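Local atomic coordinates of Rho guanine nucleotide exchange factor 3 (Mus musculus, PDB entry 2Z0Q), a protein that acts as a guanine nucleotide exchange factor for the small GTPases RhoA and RhoB, here as its DH-PH portion. Residues E26-E31 and E76-L81; L215-G220 and C268-R273; R230-H235 and H247-Q252; V307-R312 and N329-K334. All coordinates share one frame; numbering follows the deposited sequence.

Interaction 1 (E26-E31 and E76-L81)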
# COMPACT_ATOMS: atom_id res chain seq x y z
N GLU A 26 -2.58 23.59 10.13
CA GLU A 26 -2.92 22.43 9.34
C GLU A 26 -2.04 21.24 9.69
O GLU A 26 -2.50 20.10 9.75
CB GLU A 26 -2.79 22.75 7.84
CG GLU A 26 -4.00 23.61 7.31
CD GLU A 26 -3.69 24.42 6.06
OE1 GLU A 26 -2.74 24.07 5.32
OE2 GLU A 26 -4.41 25.43 5.80
N LEU A 27 -0.74 21.51 9.88
CA LEU A 27 0.18 20.45 10.28
C LEU A 27 -0.32 19.75 11.54
O LEU A 27 -0.42 18.54 11.60
CB LEU A 27 1.56 21.03 10.57
CG LEU A 27 2.56 20.00 11.12
CD1 LEU A 27 2.80 18.95 10.05
CD2 LEU A 27 3.92 20.70 11.46
N SER A 28 -0.66 20.52 12.56
CA SER A 28 -1.10 19.88 13.79
C SER A 28 -2.47 19.21 13.62
O SER A 28 -2.74 18.14 14.19
CB SER A 28 -1.14 20.88 14.96
OG SER A 28 -2.39 21.52 14.97
N GLN A 29 -3.35 19.80 12.80
CA GLN A 29 -4.64 19.14 12.62
C GLN A 29 -4.47 17.77 11.98
O GLN A 29 -5.25 16.86 12.24
CB GLN A 29 -5.60 19.96 11.75
CG GLN A 29 -6.06 21.28 12.38
CD GLN A 29 -7.12 21.99 11.53
OE1 GLN A 29 -8.28 22.23 11.97
NE2 GLN A 29 -6.73 22.33 10.29
N GLY A 30 -3.45 17.62 11.13
CA GLY A 30 -3.25 16.34 10.48
C GLY A 30 -2.77 15.28 11.46
O GLY A 30 -3.05 14.08 11.28
N GLU A 31 -2.01 15.71 12.47
CA GLU A 31 -1.51 14.80 13.51
C GLU A 31 -2.77 14.34 14.29
O GLU A 31 -2.97 13.14 14.55
CB GLU A 31 -0.57 15.54 14.45
CG GLU A 31 0.75 16.01 13.77
CD GLU A 31 1.49 14.84 13.19
OE1 GLU A 31 1.65 13.85 13.93
OE2 GLU A 31 1.89 14.88 12.01
N GLU A 76 3.10 12.82 20.64
CA GLU A 76 4.21 13.62 21.13
C GLU A 76 4.38 14.85 20.24
O GLU A 76 4.58 15.94 20.75
CB GLU A 76 5.52 12.84 21.13
CG GLU A 76 6.70 13.65 21.63
CD GLU A 76 6.56 14.05 23.08
OE1 GLU A 76 5.99 13.25 23.86
OE2 GLU A 76 7.01 15.14 23.46
N LEU A 77 4.30 14.69 18.92
CA LEU A 77 4.48 15.87 18.08
C LEU A 77 3.34 16.85 18.32
O LEU A 77 3.54 18.05 18.48
CB LEU A 77 4.55 15.47 16.60
CG LEU A 77 4.56 16.69 15.67
CD1 LEU A 77 5.73 17.60 15.98
CD2 LEU A 77 4.55 16.19 14.22
N LEU A 78 2.11 16.35 18.32
CA LEU A 78 0.96 17.22 18.56
C LEU A 78 1.08 17.99 19.87
O LEU A 78 0.82 19.18 19.93
CB LEU A 78 -0.30 16.37 18.54
CG LEU A 78 -1.64 17.11 18.70
CD1 LEU A 78 -1.79 18.14 17.60
CD2 LEU A 78 -2.77 16.09 18.64
N SER A 79 1.45 17.29 20.94
CA SER A 79 1.58 17.91 22.24
C SER A 79 2.57 19.06 22.20
O SER A 79 2.32 20.13 22.77
CB SER A 79 2.02 16.85 23.28
OG SER A 79 2.27 17.46 24.52
N GLN A 80 3.70 18.86 21.53
CA GLN A 80 4.72 19.89 21.43
C GLN A 80 4.25 21.10 20.59
O GLN A 80 4.53 22.25 20.95
CB GLN A 80 6.01 19.31 20.85
CG GLN A 80 6.78 18.46 21.88
CD GLN A 80 8.08 17.92 21.33
OE1 GLN A 80 8.89 18.67 20.78
NE2 GLN A 80 8.29 16.62 21.47
N LEU A 81 3.57 20.83 19.49
CA LEU A 81 3.06 21.93 18.65
C LEU A 81 2.00 22.71 19.41
O LEU A 81 1.89 23.93 19.28
CB LEU A 81 2.45 21.37 17.37
CG LEU A 81 3.48 20.75 16.44
CD1 LEU A 81 2.72 19.98 15.39
CD2 LEU A 81 4.40 21.82 15.82
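E31 lays its carboxylate against a leucine methyl: CD2 of L77 sits 3.5 Å from E31 CD, and both carboxylate oxygens and CG lie within 3.8 Å of the same methyl. The two side chains cross at about a right angle. The bend at chi2 (-59°) brings CD over to the methyl. No hydrogen bond joins the two segments; the acid is held from elsewhere, OE2 by a salt bridge to R159 and a hydrogen bond from Y163, OE1 by H74 from the turn just before E76. An alanine in place of E31 would probably leave R159 without this carboxylate and open a gap beside L77 CD2.

One turn earlier S28 is small enough to let the helices close up, its CA lying 5.8 Å from that of L78. L78 CD1 touches S28 O at 3.5 Å and S28 CB at 3.9 Å, while L81 CD1 also comes to that S28 CB, at 4.0 Å. S28 OG turns back to the carbonyl of F25. L27 and L81 again cross at about a right angle, meeting through L27 CD2 and L81 CD1.

The axes of segments 26-31 and 76-81 approach to 9.3 Å and run roughly antiparallel, at 144°, within the all-helical DH domain. Around them, L27 packs on L167 and I170 of helix 155-172, and L77 on I97 and W101 of helix 95-101.

Interaction 2 (L215-G220 and C268-R273). With SO4 (sulfate ion), chain C; SO4 (sulfate ion), chain E; SO4 (sulfate ion), chain D.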
# COMPACT_ATOMS: atom_id res chain seq x y z
N LEU A 215 4.47 -21.47 -4.52
CA LEU A 215 4.47 -22.92 -4.34
C LEU A 215 4.48 -23.56 -5.72
O LEU A 215 3.65 -23.23 -6.55
CB LEU A 215 3.21 -23.28 -3.57
CG LEU A 215 2.87 -24.73 -3.27
CD1 LEU A 215 4.00 -25.42 -2.50
CD2 LEU A 215 1.59 -24.68 -2.42
N TYR A 216 5.43 -24.45 -5.96
CA TYR A 216 5.58 -25.11 -7.26
C TYR A 216 5.23 -26.60 -7.14
O TYR A 216 6.12 -27.43 -6.86
CB TYR A 216 7.04 -24.96 -7.72
CG TYR A 216 7.55 -23.53 -7.72
CD1 TYR A 216 7.43 -22.71 -8.86
CD2 TYR A 216 8.16 -22.98 -6.59
CE1 TYR A 216 7.90 -21.39 -8.87
CE2 TYR A 216 8.64 -21.67 -6.60
CZ TYR A 216 8.52 -20.88 -7.73
OH TYR A 216 9.04 -19.60 -7.71
N LEU A 217 3.97 -26.96 -7.36
CA LEU A 217 3.57 -28.36 -7.21
C LEU A 217 3.56 -29.16 -8.51
O LEU A 217 3.30 -30.38 -8.50
CB LEU A 217 2.22 -28.44 -6.50
CG LEU A 217 2.23 -27.72 -5.15
CD1 LEU A 217 0.83 -27.77 -4.51
CD2 LEU A 217 3.30 -28.36 -4.25
N GLU A 218 3.85 -28.50 -9.62
CA GLU A 218 3.88 -29.22 -10.90
C GLU A 218 5.16 -28.95 -11.68
O GLU A 218 5.80 -27.92 -11.52
CB GLU A 218 2.66 -28.85 -11.75
CG GLU A 218 1.33 -29.10 -11.03
CD GLU A 218 0.15 -28.64 -11.85
OE1 GLU A 218 -0.21 -29.35 -12.81
OE2 GLU A 218 -0.39 -27.57 -11.54
N GLU A 219 5.51 -29.90 -12.54
CA GLU A 219 6.73 -29.81 -13.34
C GLU A 219 6.89 -28.59 -14.22
O GLU A 219 5.92 -28.10 -14.83
CB GLU A 219 6.85 -31.06 -14.21
CG GLU A 219 7.15 -32.30 -13.40
CD GLU A 219 8.48 -32.20 -12.69
OE1 GLU A 219 8.64 -31.32 -11.80
OE2 GLU A 219 9.38 -33.02 -13.03
N GLY A 220 8.13 -28.11 -14.28
CA GLY A 220 8.47 -26.97 -15.11
C GLY A 220 7.92 -25.62 -14.70
O GLY A 220 7.94 -24.68 -15.51
N CYS A 268 -0.02 -19.41 1.01
CA CYS A 268 0.94 -19.54 -0.07
C CYS A 268 0.26 -19.25 -1.40
O CYS A 268 -0.94 -19.03 -1.42
CB CYS A 268 1.51 -20.95 -0.09
SG CYS A 268 2.58 -21.26 1.36
N TYR A 269 1.04 -19.22 -2.48
CA TYR A 269 0.50 -18.91 -3.82
C TYR A 269 0.95 -20.02 -4.77
O TYR A 269 2.09 -20.05 -5.27
CB TYR A 269 1.01 -17.51 -4.25
CG TYR A 269 0.64 -16.44 -3.23
CD1 TYR A 269 -0.64 -15.91 -3.17
CD2 TYR A 269 1.55 -16.08 -2.24
CE1 TYR A 269 -1.02 -15.05 -2.14
CE2 TYR A 269 1.18 -15.20 -1.20
CZ TYR A 269 -0.08 -14.70 -1.16
OH TYR A 269 -0.43 -13.88 -0.10
N GLN A 270 0.02 -20.94 -4.98
CA GLN A 270 0.24 -22.12 -5.81
C GLN A 270 0.23 -21.76 -7.30
O GLN A 270 -0.78 -21.24 -7.80
CB GLN A 270 -0.88 -23.15 -5.46
CG GLN A 270 -0.73 -24.48 -6.20
CD GLN A 270 -1.86 -25.44 -5.86
OE1 GLN A 270 -2.60 -25.24 -4.90
NE2 GLN A 270 -2.00 -26.48 -6.66
N LEU A 271 1.36 -21.97 -7.97
CA LEU A 271 1.41 -21.59 -9.39
C LEU A 271 0.30 -22.31 -10.16
O LEU A 271 0.12 -23.53 -10.00
CB LEU A 271 2.77 -21.86 -10.01
CG LEU A 271 3.70 -20.62 -9.96
CD1 LEU A 271 4.14 -20.39 -8.51
CD2 LEU A 271 4.88 -20.80 -10.88
N TYR A 272 -0.43 -21.55 -10.99
CA TYR A 272 -1.55 -22.09 -11.79
C TYR A 272 -1.10 -22.65 -13.15
O TYR A 272 -1.72 -23.58 -13.70
CB TYR A 272 -2.57 -20.96 -11.96
CG TYR A 272 -3.87 -21.30 -12.64
CD1 TYR A 272 -4.75 -22.21 -12.05
CD2 TYR A 272 -4.27 -20.62 -13.80
CE1 TYR A 272 -6.02 -22.44 -12.60
CE2 TYR A 272 -5.56 -20.84 -14.37
CZ TYR A 272 -6.42 -21.75 -13.75
OH TYR A 272 -7.68 -21.95 -14.20
N ARG A 273 -0.03 -22.09 -13.69
CA ARG A 273 0.57 -22.50 -14.95
C ARG A 273 2.03 -22.15 -14.82
O ARG A 273 2.46 -21.55 -13.81
CB ARG A 273 -0.01 -21.73 -16.14
CG ARG A 273 -1.49 -21.94 -16.32
CD ARG A 273 -1.81 -23.28 -16.99
NE ARG A 273 -3.21 -23.33 -17.44
CZ ARG A 273 -4.24 -23.64 -16.67
NH1 ARG A 273 -4.07 -23.93 -15.38
NH2 ARG A 273 -5.46 -23.69 -17.21
S SO4 C . -8.06 -25.14 -14.83
O1 SO4 C . -8.77 -26.47 -14.91
O2 SO4 C . -8.70 -24.30 -13.76
O3 SO4 C . -6.61 -25.37 -14.49
O4 SO4 C . -8.15 -24.50 -16.19
S SO4 E . 10.89 -27.97 -12.14
O1 SO4 E . 10.49 -29.02 -13.11
O2 SO4 E . 10.44 -28.37 -10.78
O3 SO4 E . 12.36 -27.81 -12.16
O4 SO4 E . 10.26 -26.69 -12.50
S SO4 D . -4.09 -22.66 -20.69
O1 SO4 D . -3.40 -23.97 -20.95
O2 SO4 D . -5.35 -22.95 -19.94
O3 SO4 D . -3.22 -21.83 -19.81
O4 SO4 D . -4.38 -21.92 -21.95
O HOH W 1 1.92 -25.37 -8.54
O HOH W 2 -0.23 -26.81 -9.13
O HOH W 3 -2.59 -25.71 -12.25
O HOH W 4 -0.78 -26.57 -14.48
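L271 can be followed outward from a backbone that is itself bonded to L215: its N-H reaches L215 O at 3.0 Å, nearly straight (176°). CB lies 3.8 Å from that same L215 O. At the branch, CD1 stays close to the carbonyl, 3.5 Å from L215 O, and also nears the Y216 ring, whereas CD2 meets the ring through Y216 CE1 at 3.7 Å and CD1 of the tyrosine slightly farther off. The ring is approached obliquely. Y216 starts away from the strand, but its ring returns to meet the leucine.

With L215 N bonded to Y269 O at 2.9 Å, L215 and Q270 form a parallel bridge, so strand 214-215, which follows the long helix 180-213, adds to the edge of the PH-domain sheet beside strand 266-271. On the other side of the chain from L271, Q270 extends with CG anti to its backbone N (chi1 -177°), and the L217 side chain crosses that of Q270 at about a right angle, CD1 lying 3.8 Å from Q270 NE2. Water 1 links L217 N to L271 O. Farther on, R273 NH1 bonds Y272 O and sits over the centre of the Y272 ring, 3.4 Å above its plane, while two sulfate ions, probably from the crystallisation liquor, lie at the guanidinium edge.

Interaction 3 (R230-H235 and H247-Q252)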
# COMPACT_ATOMS: atom_id res chain seq x y z
N ARG A 230 14.07 -8.69 -8.56
CA ARG A 230 14.31 -7.85 -7.41
C ARG A 230 13.22 -6.81 -7.37
O ARG A 230 13.09 -6.07 -6.41
CB ARG A 230 15.70 -7.20 -7.49
CG ARG A 230 16.84 -8.19 -7.16
CD ARG A 230 16.64 -8.84 -5.78
NE ARG A 230 17.63 -9.87 -5.47
CZ ARG A 230 17.64 -11.09 -6.01
NH1 ARG A 230 16.71 -11.45 -6.89
NH2 ARG A 230 18.58 -11.96 -5.66
N VAL A 231 12.38 -6.79 -8.41
CA VAL A 231 11.29 -5.82 -8.43
C VAL A 231 9.92 -6.43 -8.74
O VAL A 231 9.79 -7.17 -9.70
CB VAL A 231 11.56 -4.69 -9.48
CG1 VAL A 231 11.82 -5.29 -10.84
CG2 VAL A 231 10.40 -3.72 -9.54
N LEU A 232 8.94 -6.17 -7.89
CA LEU A 232 7.58 -6.63 -8.18
C LEU A 232 6.89 -5.35 -8.69
O LEU A 232 6.55 -4.46 -7.91
CB LEU A 232 6.89 -7.16 -6.91
CG LEU A 232 5.56 -7.88 -7.00
CD1 LEU A 232 5.62 -8.98 -8.13
CD2 LEU A 232 5.22 -8.53 -5.64
N CYS A 233 6.71 -5.27 -10.01
CA CYS A 233 6.06 -4.12 -10.65
C CYS A 233 4.66 -3.90 -10.10
O CYS A 233 4.28 -2.77 -9.77
CB CYS A 233 6.04 -4.30 -12.16
SG CYS A 233 7.63 -4.66 -12.95
N CYS A 234 3.87 -4.96 -10.04
CA CYS A 234 2.54 -4.87 -9.46
C CYS A 234 2.01 -6.29 -9.25
O CYS A 234 2.59 -7.25 -9.78
CB CYS A 234 1.57 -4.10 -10.38
SG CYS A 234 1.12 -5.00 -11.88
N HIS A 235 0.96 -6.42 -8.44
CA HIS A 235 0.36 -7.73 -8.20
C HIS A 235 -1.06 -7.52 -7.69
O HIS A 235 -1.43 -6.42 -7.22
CB HIS A 235 1.22 -8.55 -7.18
CG HIS A 235 1.12 -8.06 -5.76
ND1 HIS A 235 0.18 -8.53 -4.87
CD2 HIS A 235 1.79 -7.07 -5.11
CE1 HIS A 235 0.26 -7.85 -3.74
NE2 HIS A 235 1.22 -6.95 -3.87
N HIS A 247 -4.23 -14.89 -8.11
CA HIS A 247 -3.42 -13.79 -7.62
C HIS A 247 -2.29 -13.77 -8.62
O HIS A 247 -1.52 -14.75 -8.78
CB HIS A 247 -2.86 -14.00 -6.20
CG HIS A 247 -2.38 -12.72 -5.61
ND1 HIS A 247 -3.13 -11.99 -4.70
CD2 HIS A 247 -1.29 -11.97 -5.88
CE1 HIS A 247 -2.51 -10.84 -4.45
NE2 HIS A 247 -1.39 -10.81 -5.15
N VAL A 248 -2.15 -12.64 -9.30
CA VAL A 248 -1.15 -12.53 -10.33
C VAL A 248 -0.02 -11.59 -9.93
O VAL A 248 -0.25 -10.53 -9.36
CB VAL A 248 -1.81 -12.06 -11.65
CG1 VAL A 248 -0.79 -11.92 -12.73
CG2 VAL A 248 -2.90 -13.06 -12.04
N PHE A 249 1.19 -11.98 -10.28
CA PHE A 249 2.40 -11.23 -9.94
C PHE A 249 3.20 -10.86 -11.18
O PHE A 249 3.65 -11.73 -11.94
CB PHE A 249 3.31 -12.10 -9.05
CG PHE A 249 2.70 -12.48 -7.73
CD1 PHE A 249 2.76 -11.62 -6.64
CD2 PHE A 249 2.05 -13.71 -7.59
CE1 PHE A 249 2.18 -11.97 -5.41
CE2 PHE A 249 1.48 -14.05 -6.39
CZ PHE A 249 1.54 -13.19 -5.28
N LEU A 250 3.38 -9.56 -11.39
CA LEU A 250 4.20 -9.10 -12.48
C LEU A 250 5.57 -8.69 -11.91
O LEU A 250 5.73 -7.61 -11.35
CB LEU A 250 3.57 -7.88 -13.16
CG LEU A 250 4.47 -7.29 -14.27
CD1 LEU A 250 4.68 -8.30 -15.42
CD2 LEU A 250 3.85 -6.02 -14.79
N PHE A 251 6.55 -9.58 -12.03
CA PHE A 251 7.91 -9.25 -11.62
C PHE A 251 8.48 -8.53 -12.86
O PHE A 251 7.89 -8.60 -13.94
CB PHE A 251 8.71 -10.53 -11.32
CG PHE A 251 8.27 -11.22 -10.05
CD1 PHE A 251 8.67 -10.73 -8.79
CD2 PHE A 251 7.45 -12.34 -10.11
CE1 PHE A 251 8.26 -11.37 -7.61
CE2 PHE A 251 7.04 -12.99 -8.94
CZ PHE A 251 7.45 -12.50 -7.68
N GLN A 252 9.61 -7.83 -12.74
CA GLN A 252 10.10 -7.08 -13.89
C GLN A 252 10.19 -7.85 -15.20
O GLN A 252 9.81 -7.35 -16.26
CB GLN A 252 11.47 -6.48 -13.60
CG GLN A 252 11.96 -5.50 -14.67
CD GLN A 252 11.14 -4.22 -14.67
OE1 GLN A 252 10.11 -4.14 -15.33
NE2 GLN A 252 11.60 -3.22 -13.91
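H235 ND1 and H247 NE2 are 2.8 Å apart in a nearly straight hydrogen bond (168°), and either nitrogen could be the donor. The rings meet rim to rim, each placing the other near its own plane. H235 gets there with CG between its backbone N and carbonyl carbon (chi1 73°). Its remaining nitrogen, NE2, bonds E206 OE2 on helix 180-213, so both imidazole nitrogens have partners; that carboxylate may favour a proton on NE2.

Along the backbone, L250 does much of the bonding. Its N-H gives a 2.9 Å bond to C234 O, while its own carbonyl takes two weak bonds, from C233 N at 2.9 Å and from C234 N at 3.5 Å. Two consecutive residues thus face one, the mark of a classic beta bulge, with C233 CB packed on L250 CD2. Q252 N closes the open end on V231 O at 3.1 Å, and that oxygen also receives a CA-H...O contact from F251. H235 CA makes the same kind of contact with V248 O.

On the face shared with H235, F249 and F251, L232 sets CD1 over the F251 ring in a CH-pi contact, 3.7 Å from the centroid and offset toward the rim; its CD2 lies at the edge of the F249 ring. F249 runs side by side with H235, their rings near parallel but barely overlapping, and Y210 of helix 180-213 joins them.

Strands 232-240 and 245-251 make an antiparallel hairpin of the PH-domain sheet, and here its aromatic face receives the helix arriving from the DH domain.

Interaction 4 (V307-R312 and N329-K334); sequences VKNFFR and NDTFNK
K334 lies extended over the backbone of N309 and F310, its CD 3.6 Å from N309 C. The lysine belongs to helix 331-345, the C-terminal helix of the PH fold, and it reaches across to the start of strand 310-315. CG leaves anti to the backbone N (chi1 166°), and the chain beyond is extended, which carries NZ to F310 O at 2.7 Å. The ammonium group lies 23° from that carbonyl's plane, and it also makes a salt bridge with D285 on the adjacent strand 282-285. A methionine in its place would probably leave F310 O without this donor and D285 without its cationic mate. Nearer the helix, K334 CG comes obliquely to the F311 ring, which also packs on L338 and I341.

N309 deals with the first turn of the helix. Its side chain crosses that of T331 at about a right angle, with OD1 set 3.3 Å from D330 C. Two waters connect these residues: water 6 donates to N309 OD1 and contacts T331 OG1, while water 5 is held more weakly by N309 ND2 and T331 OG1. The backbone of N309 is left-handed (phi 62°), and its N-H bonds D288.

D330 is the N-cap of the helix: N333 N donates to D330 OD1 at 2.6 Å, meeting that oxygen nearly along its C-O axis.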
# COMPACT_ATOMS: atom_id res chain seq x y z
N VAL A 307 -18.94 -9.52 -17.55
CA VAL A 307 -18.12 -9.47 -18.76
C VAL A 307 -17.36 -8.17 -18.97
O VAL A 307 -16.88 -7.91 -20.07
CB VAL A 307 -18.96 -9.77 -20.01
CG1 VAL A 307 -19.58 -11.14 -19.87
CG2 VAL A 307 -20.09 -8.71 -20.16
N LYS A 308 -17.21 -7.35 -17.94
CA LYS A 308 -16.48 -6.10 -18.15
C LYS A 308 -15.09 -6.12 -17.50
O LYS A 308 -14.80 -6.97 -16.67
CB LYS A 308 -17.28 -4.90 -17.63
CG LYS A 308 -17.28 -4.73 -16.14
CD LYS A 308 -18.12 -3.50 -15.73
CE LYS A 308 -19.51 -3.54 -16.36
NZ LYS A 308 -20.50 -2.64 -15.67
N ASN A 309 -14.24 -5.20 -17.92
CA ASN A 309 -12.90 -5.02 -17.37
C ASN A 309 -11.95 -6.22 -17.54
O ASN A 309 -11.19 -6.52 -16.66
CB ASN A 309 -12.99 -4.65 -15.89
CG ASN A 309 -13.73 -3.32 -15.68
OD1 ASN A 309 -14.38 -3.09 -14.67
ND2 ASN A 309 -13.63 -2.46 -16.67
N PHE A 310 -11.98 -6.86 -18.71
CA PHE A 310 -11.12 -8.00 -18.99
C PHE A 310 -9.96 -7.65 -19.91
O PHE A 310 -10.01 -6.68 -20.67
CB PHE A 310 -11.91 -9.12 -19.71
CG PHE A 310 -12.55 -10.11 -18.80
CD1 PHE A 310 -13.85 -9.91 -18.31
CD2 PHE A 310 -11.88 -11.28 -18.46
CE1 PHE A 310 -14.46 -10.87 -17.50
CE2 PHE A 310 -12.47 -12.23 -17.67
CZ PHE A 310 -13.78 -12.04 -17.17
N PHE A 311 -8.89 -8.43 -19.82
CA PHE A 311 -7.78 -8.29 -20.78
C PHE A 311 -7.24 -9.69 -20.97
O PHE A 311 -7.51 -10.57 -20.16
CB PHE A 311 -6.71 -7.27 -20.35
CG PHE A 311 -6.03 -7.60 -19.04
CD1 PHE A 311 -4.85 -8.31 -19.02
CD2 PHE A 311 -6.57 -7.16 -17.84
CE1 PHE A 311 -4.19 -8.59 -17.80
CE2 PHE A 311 -5.93 -7.42 -16.62
CZ PHE A 311 -4.76 -8.11 -16.60
N ARG A 312 -6.50 -9.90 -22.05
CA ARG A 312 -5.96 -11.21 -22.35
C ARG A 312 -4.45 -11.24 -22.33
O ARG A 312 -3.78 -10.36 -22.82
CB ARG A 312 -6.46 -11.67 -23.74
CG ARG A 312 -6.11 -13.15 -24.08
CD ARG A 312 -6.58 -13.58 -25.50
NE ARG A 312 -7.82 -13.00 -26.05
CZ ARG A 312 -9.05 -13.47 -25.87
NH1 ARG A 312 -9.30 -14.53 -25.11
NH2 ARG A 312 -10.04 -12.96 -26.54
N ASN A 329 -10.54 -5.51 -11.04
CA ASN A 329 -11.54 -5.12 -10.06
C ASN A 329 -12.48 -4.01 -10.49
O ASN A 329 -13.63 -3.98 -10.07
CB ASN A 329 -10.79 -4.79 -8.76
CG ASN A 329 -9.81 -5.92 -8.34
OD1 ASN A 329 -8.66 -5.66 -7.98
ND2 ASN A 329 -10.28 -7.18 -8.38
N ASP A 330 -12.00 -3.11 -11.35
CA ASP A 330 -12.79 -1.99 -11.86
C ASP A 330 -12.03 -1.40 -13.06
O ASP A 330 -10.94 -1.85 -13.41
CB ASP A 330 -12.97 -0.90 -10.79
CG ASP A 330 -11.66 -0.54 -10.13
OD1 ASP A 330 -10.67 -0.33 -10.83
OD2 ASP A 330 -11.61 -0.46 -8.88
N THR A 331 -12.60 -0.37 -13.68
CA THR A 331 -11.95 0.25 -14.83
C THR A 331 -10.56 0.76 -14.51
O THR A 331 -9.64 0.59 -15.29
CB THR A 331 -12.80 1.41 -15.40
OG1 THR A 331 -14.12 0.95 -15.68
CG2 THR A 331 -12.19 1.92 -16.68
N PHE A 332 -10.39 1.39 -13.36
CA PHE A 332 -9.08 1.90 -12.99
C PHE A 332 -8.03 0.80 -12.81
O PHE A 332 -6.89 0.92 -13.29
CB PHE A 332 -9.23 2.73 -11.70
CG PHE A 332 -7.93 3.20 -11.13
CD1 PHE A 332 -7.13 4.11 -11.81
CD2 PHE A 332 -7.49 2.73 -9.90
CE1 PHE A 332 -5.92 4.55 -11.29
CE2 PHE A 332 -6.30 3.14 -9.36
CZ PHE A 332 -5.49 4.06 -10.07
N ASN A 333 -8.42 -0.27 -12.13
CA ASN A 333 -7.49 -1.38 -11.90
C ASN A 333 -7.10 -2.05 -13.23
O ASN A 333 -5.98 -2.50 -13.39
CB ASN A 333 -8.11 -2.43 -10.96
CG ASN A 333 -7.10 -3.49 -10.49
OD1 ASN A 333 -5.98 -3.16 -10.05
ND2 ASN A 333 -7.48 -4.76 -10.57
N LYS A 334 -8.04 -2.13 -14.17
CA LYS A 334 -7.72 -2.73 -15.47
C LYS A 334 -6.66 -1.89 -16.18
O LYS A 334 -5.66 -2.42 -16.68
CB LYS A 334 -8.97 -2.85 -16.37
CG LYS A 334 -8.55 -3.16 -17.85
CD LYS A 334 -9.73 -3.63 -18.69
CE LYS A 334 -9.41 -3.47 -20.20
NZ LYS A 334 -10.53 -4.04 -21.02
O HOH W 5 -15.78 -1.13 -17.90
O HOH W 6 -16.22 -0.72 -14.02

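How the interactions relate
Interaction 1 stands apart, in the helical DH domain, its centre 37 to 49 Å from the other three, which all belong to the PH domain and reach one sheet. Along the chain it comes first; interaction 3 is nested inside the loop closed by interaction 2, and interaction 4 follows. Interactions 2 and 3, centres 16 Å apart, touch where Y269 packs on F249 and H247. Interaction 4 lies about 18 Å from interaction 3 between centres, and helix 331-345, whose first turn supplies most of its second segment, also covers C234 and V248 through W337. Helix 180-213 leads from the DH domain into the region of interactions 2 and 3, joining the exchange-factor domain to its PH partner.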